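Local coordinates for putative membrane protein COG4129 (Clostridium difficile, PDB 3KMI) that probably exports aromatic acids across the cell membrane, this fragment being its C-terminal domain, at residues Q84-V95 / L159-N170. Sequence-based numbering, arbitrary orientation. Where two conformers were deposited one is given.
Sequences QRDILENLYSYV and LCLTELKQFLVN
Gln84, set against Phe167 and Asn170, shows how a polar side chain can be built into the buried seam of two helices once it has partners. NE2 of Gln84 sits over the centre of the Phe167 ring, amide and ring planes 23° apart, and donates to Phe167 O (3.0 Å) on a lone pair. Its OE1 accepts from Asn170 ND2 at 2.9 Å, the donor standing above the carbonyl plane. Farther along, Asn90 ND2 makes an almost straight bond of 3.1 Å to Glu163 OE1, arriving from above the carboxylate, while a water links Glu163 OE2 to Tyr94 OH. Leu159 CB makes a CH-pi contact over one face of the Tyr94 ring, 3.8 Å from its centroid, and Glu163 CG meets the ring's edge. Helices 68-95 and 148-176 pack antiparallel in this all-helical domain, with knobs-into-holes: Ile87 enters among Glu163, Gln166, Phe167 and Asn170, and Glu163 answers among Ile87, Asn90, Leu91 and Tyr94. A bend at chi2 (-60°) turns the Glu163 carboxylate so that OE1 faces Asn90 ND2. Gln166 NE2 donates to Asn170 OD1 (3.2 Å) from above its carbonyl plane, a second bond on the amide that serves Gln84. Helix 7-33 covers Leu88 and Phe167; on the Tyr94 side, Asn90 of the second subunit packs against Glu163.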
loop_
_atom_site.group_PDB
_atom_site.type_symbol
_atom_site.label_atom_id
_atom_site.label_comp_id
_atom_site.label_asym_id
_atom_site.label_seq_id
_atom_site.Cartn_x
_atom_site.Cartn_y
_atom_site.Cartn_z
ATOM N N GLN A 84 -2.610 8.355 1.870
ATOM C CA GLN A 84 -2.767 8.074 3.322
ATOM C C GLN A 84 -4.126 7.449 3.577
ATOM O O GLN A 84 -4.215 6.536 4.366
ATOM C CB GLN A 84 -2.651 9.338 4.192
ATOM C CG GLN A 84 -1.273 10.057 4.081
ATOM C CD GLN A 84 -0.144 9.198 4.673
ATOM O OE1 GLN A 84 0.115 8.080 4.207
ATOM N NE2 GLN A 84 0.527 9.716 5.694
ATOM N N ARG A 85 -5.178 8.002 2.955
ATOM C CA ARG A 85 -6.546 7.471 3.101
ATOM C C ARG A 85 -6.585 5.984 2.657
ATOM O O ARG A 85 -7.178 5.143 3.347
ATOM C CB ARG A 85 -7.559 8.335 2.298
ATOM C CG ARG A 85 -9.049 7.914 2.473
ATOM C CD ARG A 85 -9.485 6.781 1.483
ATOM N NE ARG A 85 -8.922 7.027 0.147
ATOM C CZ ARG A 85 -9.309 7.987 -0.680
ATOM N NH1 ARG A 85 -10.327 8.806 -0.379
ATOM N NH2 ARG A 85 -8.688 8.107 -1.845
ATOM N N ASP A 86 -6.019 5.682 1.489
ATOM C CA ASP A 86 -5.921 4.295 1.039
ATOM C C ASP A 86 -5.201 3.373 2.062
ATOM O O ASP A 86 -5.619 2.234 2.277
ATOM C CB ASP A 86 -5.217 4.204 -0.338
ATOM C CG ASP A 86 -6.072 4.767 -1.484
ATOM O OD1 ASP A 86 -7.247 5.129 -1.254
ATOM O OD2 ASP A 86 -5.559 4.909 -2.613
ATOM N N ILE A 87 -4.112 3.863 2.640
ATOM C CA ILE A 87 -3.309 3.061 3.601
ATOM C C ILE A 87 -4.132 2.843 4.875
ATOM O O ILE A 87 -4.088 1.760 5.467
ATOM C CB ILE A 87 -1.976 3.756 3.928
ATOM C CG1 ILE A 87 -0.999 3.670 2.749
ATOM C CG2 ILE A 87 -1.283 3.166 5.212
ATOM C CD1 ILE A 87 0.170 4.673 2.886
ATOM N N LEU A 88 -4.880 3.859 5.284
ATOM C CA LEU A 88 -5.844 3.704 6.389
ATOM C C LEU A 88 -6.839 2.588 6.125
ATOM O O LEU A 88 -7.078 1.727 6.996
ATOM C CB LEU A 88 -6.598 5.019 6.690
ATOM C CG LEU A 88 -5.771 6.190 7.271
ATOM C CD1 LEU A 88 -6.587 7.517 7.231
ATOM C CD2 LEU A 88 -5.306 5.863 8.709
ATOM N N GLU A 89 -7.425 2.603 4.927
ATOM C CA GLU A 89 -8.324 1.498 4.549
ATOM C C GLU A 89 -7.624 0.129 4.554
ATOM O O GLU A 89 -8.216 -0.843 4.995
ATOM C CB GLU A 89 -8.935 1.770 3.175
ATOM C CG GLU A 89 -9.895 2.922 3.232
ATOM C CD GLU A 89 -10.607 3.131 1.900
ATOM O OE1 GLU A 89 -9.948 3.342 0.871
ATOM O OE2 GLU A 89 -11.816 3.048 1.891
ATOM N N ASN A 90 -6.385 0.069 4.062
ATOM C CA ASN A 90 -5.600 -1.168 4.128
ATOM C C ASN A 90 -5.367 -1.639 5.579
ATOM O O ASN A 90 -5.521 -2.821 5.875
ATOM C CB ASN A 90 -4.260 -1.020 3.413
ATOM C CG ASN A 90 -4.400 -0.710 1.932
ATOM O OD1 ASN A 90 -5.481 -0.867 1.333
ATOM N ND2 ASN A 90 -3.296 -0.284 1.327
ATOM N N LEU A 91 -4.974 -0.718 6.455
ATOM C CA LEU A 91 -4.791 -1.055 7.865
ATOM C C LEU A 91 -6.091 -1.582 8.450
ATOM O O LEU A 91 -6.103 -2.664 9.029
ATOM C CB LEU A 91 -4.296 0.155 8.642
ATOM C CG LEU A 91 -2.849 0.511 8.285
ATOM C CD1 LEU A 91 -2.567 1.950 8.674
ATOM C CD2 LEU A 91 -1.875 -0.440 8.958
ATOM N N TYR A 92 -7.181 -0.832 8.268
ATOM C CA TYR A 92 -8.492 -1.256 8.792
ATOM C C TYR A 92 -8.839 -2.686 8.383
ATOM O O TYR A 92 -9.271 -3.485 9.239
ATOM C CB TYR A 92 -9.617 -0.304 8.350
ATOM C CG TYR A 92 -11.004 -0.778 8.812
ATOM C CD1 TYR A 92 -11.427 -0.564 10.129
ATOM C CD2 TYR A 92 -11.879 -1.415 7.936
ATOM C CE1 TYR A 92 -12.721 -0.977 10.569
ATOM C CE2 TYR A 92 -13.166 -1.836 8.367
ATOM C CZ TYR A 92 -13.559 -1.614 9.684
ATOM O OH TYR A 92 -14.787 -2.010 10.128
ATOM N N SER A 93 -8.706 -3.006 7.093
ATOM C CA SER A 93 -8.963 -4.365 6.614
ATOM C C SER A 93 -8.130 -5.361 7.422
ATOM O O SER A 93 -8.662 -6.364 7.922
ATOM C CB SER A 93 -8.678 -4.473 5.108
ATOM O OG SER A 93 -8.899 -5.777 4.623
ATOM N N TYR A 94 -6.837 -5.070 7.595
ATOM C CA TYR A 94 -5.956 -5.998 8.302
ATOM C C TYR A 94 -6.353 -6.145 9.776
ATOM O O TYR A 94 -6.520 -7.252 10.263
ATOM C CB TYR A 94 -4.492 -5.541 8.239
ATOM C CG TYR A 94 -3.858 -5.642 6.858
ATOM C CD1 TYR A 94 -4.222 -6.639 5.962
ATOM C CD2 TYR A 94 -2.864 -4.744 6.486
ATOM C CE1 TYR A 94 -3.604 -6.728 4.697
ATOM C CE2 TYR A 94 -2.254 -4.796 5.245
ATOM C CZ TYR A 94 -2.608 -5.797 4.362
ATOM O OH TYR A 94 -1.960 -5.835 3.148
ATOM N N VAL A 95 -6.526 -5.031 10.484
ATOM C CA VAL A 95 -6.807 -5.109 11.928
ATOM C C VAL A 95 -8.169 -5.731 12.183
ATOM O O VAL A 95 -8.349 -6.416 13.185
ATOM C CB VAL A 95 -6.687 -3.737 12.635
ATOM C CG1 VAL A 95 -5.237 -3.225 12.547
ATOM C CG2 VAL A 95 -7.642 -2.749 12.011
ATOM N N LEU A 159 1.906 -7.248 8.236
ATOM C CA LEU A 159 1.360 -6.487 7.092
ATOM C C LEU A 159 1.004 -5.056 7.491
ATOM O O LEU A 159 1.108 -4.122 6.657
ATOM C CB LEU A 159 0.138 -7.186 6.468
ATOM C CG LEU A 159 0.340 -8.527 5.751
ATOM C CD1 LEU A 159 -0.909 -9.378 5.846
ATOM C CD2 LEU A 159 0.773 -8.316 4.335
ATOM N N CYS A 160 0.560 -4.900 8.741
ATOM C CA CYS A 160 0.359 -3.546 9.324
ATOM C C CYS A 160 1.636 -2.694 9.307
ATOM O O CYS A 160 1.591 -1.524 8.932
ATOM C CB CYS A 160 -0.195 -3.651 10.724
ATOM S SG CYS A 160 -1.916 -4.180 10.705
ATOM N N LEU A 161 2.771 -3.296 9.683
ATOM C CA LEU A 161 4.055 -2.587 9.678
ATOM C C LEU A 161 4.441 -2.133 8.272
ATOM O O LEU A 161 4.987 -1.021 8.090
ATOM C CB LEU A 161 5.181 -3.451 10.287
ATOM C CG LEU A 161 4.940 -3.910 11.726
ATOM C CD1 LEU A 161 6.169 -4.610 12.267
ATOM C CD2 LEU A 161 4.575 -2.725 12.585
ATOM N N THR A 162 4.131 -2.968 7.277
ATOM C CA THR A 162 4.369 -2.589 5.887
ATOM C C THR A 162 3.614 -1.326 5.529
ATOM O O THR A 162 4.185 -0.398 4.955
ATOM C CB THR A 162 4.030 -3.737 4.904
ATOM O OG1 THR A 162 4.907 -4.842 5.176
ATOM C CG2 THR A 162 4.258 -3.293 3.517
ATOM N N GLU A 163 2.338 -1.288 5.861
ATOM C CA GLU A 163 1.492 -0.124 5.560
ATOM C C GLU A 163 1.979 1.111 6.337
ATOM O O GLU A 163 2.096 2.214 5.781
ATOM C CB GLU A 163 0.018 -0.418 5.886
ATOM C CG GLU A 163 -0.587 -1.506 4.999
ATOM C CD GLU A 163 -0.558 -1.161 3.499
ATOM O OE1 GLU A 163 -0.778 0.008 3.093
ATOM O OE2 GLU A 163 -0.309 -2.088 2.708
ATOM N N LEU A 164 2.342 0.901 7.597
ATOM C CA LEU A 164 2.817 1.992 8.424
ATOM C C LEU A 164 4.109 2.624 7.923
ATOM O O LEU A 164 4.325 3.811 8.129
ATOM C CB LEU A 164 2.967 1.554 9.892
ATOM C CG LEU A 164 1.660 1.373 10.664
ATOM C CD1 LEU A 164 2.062 0.826 12.072
ATOM C CD2 LEU A 164 0.901 2.727 10.836
ATOM N N LYS A 165 4.981 1.860 7.286
ATOM C CA LYS A 165 6.215 2.439 6.760
ATOM C C LYS A 165 5.870 3.454 5.679
ATOM O O LYS A 165 6.389 4.563 5.672
ATOM C CB LYS A 165 7.154 1.363 6.196
ATOM C CG LYS A 165 8.546 1.873 5.869
ATOM C CD LYS A 165 9.430 0.721 5.370
ATOM C CE LYS A 165 10.845 1.161 5.080
ATOM N NZ LYS A 165 11.641 -0.032 4.749
ATOM N N GLN A 166 4.994 3.065 4.759
ATOM C CA GLN A 166 4.585 3.999 3.706
ATOM C C GLN A 166 3.814 5.185 4.272
ATOM O O GLN A 166 4.016 6.285 3.819
ATOM C CB GLN A 166 3.791 3.336 2.594
ATOM C CG GLN A 166 3.727 4.295 1.369
ATOM C CD GLN A 166 5.136 4.725 0.839
ATOM O OE1 GLN A 166 6.023 3.886 0.599
ATOM N NE2 GLN A 166 5.317 6.031 0.636
ATOM N N PHE A 167 2.956 4.963 5.277
ATOM C CA PHE A 167 2.307 6.077 5.984
ATOM C C PHE A 167 3.303 7.119 6.523
ATOM O O PHE A 167 3.110 8.341 6.366
ATOM C CB PHE A 167 1.443 5.547 7.146
ATOM C CG PHE A 167 0.610 6.610 7.799
ATOM C CD1 PHE A 167 -0.695 6.835 7.367
ATOM C CD2 PHE A 167 1.149 7.419 8.820
ATOM C CE1 PHE A 167 -1.466 7.794 7.934
ATOM C CE2 PHE A 167 0.400 8.406 9.391
ATOM C CZ PHE A 167 -0.931 8.599 8.955
ATOM N N LEU A 168 4.389 6.653 7.126
ATOM C CA LEU A 168 5.370 7.565 7.709
ATOM C C LEU A 168 6.178 8.267 6.631
ATOM O O LEU A 168 6.521 9.429 6.791
ATOM C CB LEU A 168 6.313 6.848 8.698
ATOM C CG LEU A 168 5.672 6.381 10.019
ATOM C CD1 LEU A 168 6.558 5.333 10.745
ATOM C CD2 LEU A 168 5.336 7.571 10.978
ATOM N N VAL A 169 6.441 7.572 5.523
ATOM C CA VAL A 169 7.166 8.177 4.403
ATOM C C VAL A 169 6.318 9.301 3.835
ATOM O O VAL A 169 6.849 10.382 3.499
ATOM C CB VAL A 169 7.521 7.137 3.317
ATOM C CG1 VAL A 169 8.007 7.815 2.009
ATOM C CG2 VAL A 169 8.552 6.148 3.864
ATOM N N ASN A 170 5.019 9.026 3.728
ATOM C CA ASN A 170 4.030 9.981 3.223
ATOM C C ASN A 170 3.887 11.194 4.140
ATOM O O ASN A 170 3.806 12.334 3.674
ATOM C CB ASN A 170 2.637 9.324 3.028
ATOM C CG ASN A 170 2.555 8.463 1.772
ATOM O OD1 ASN A 170 3.386 8.569 0.889
ATOM N ND2 ASN A 170 1.546 7.594 1.697
HETATM O O HOH W 1 0.456 -4.547 3.169
#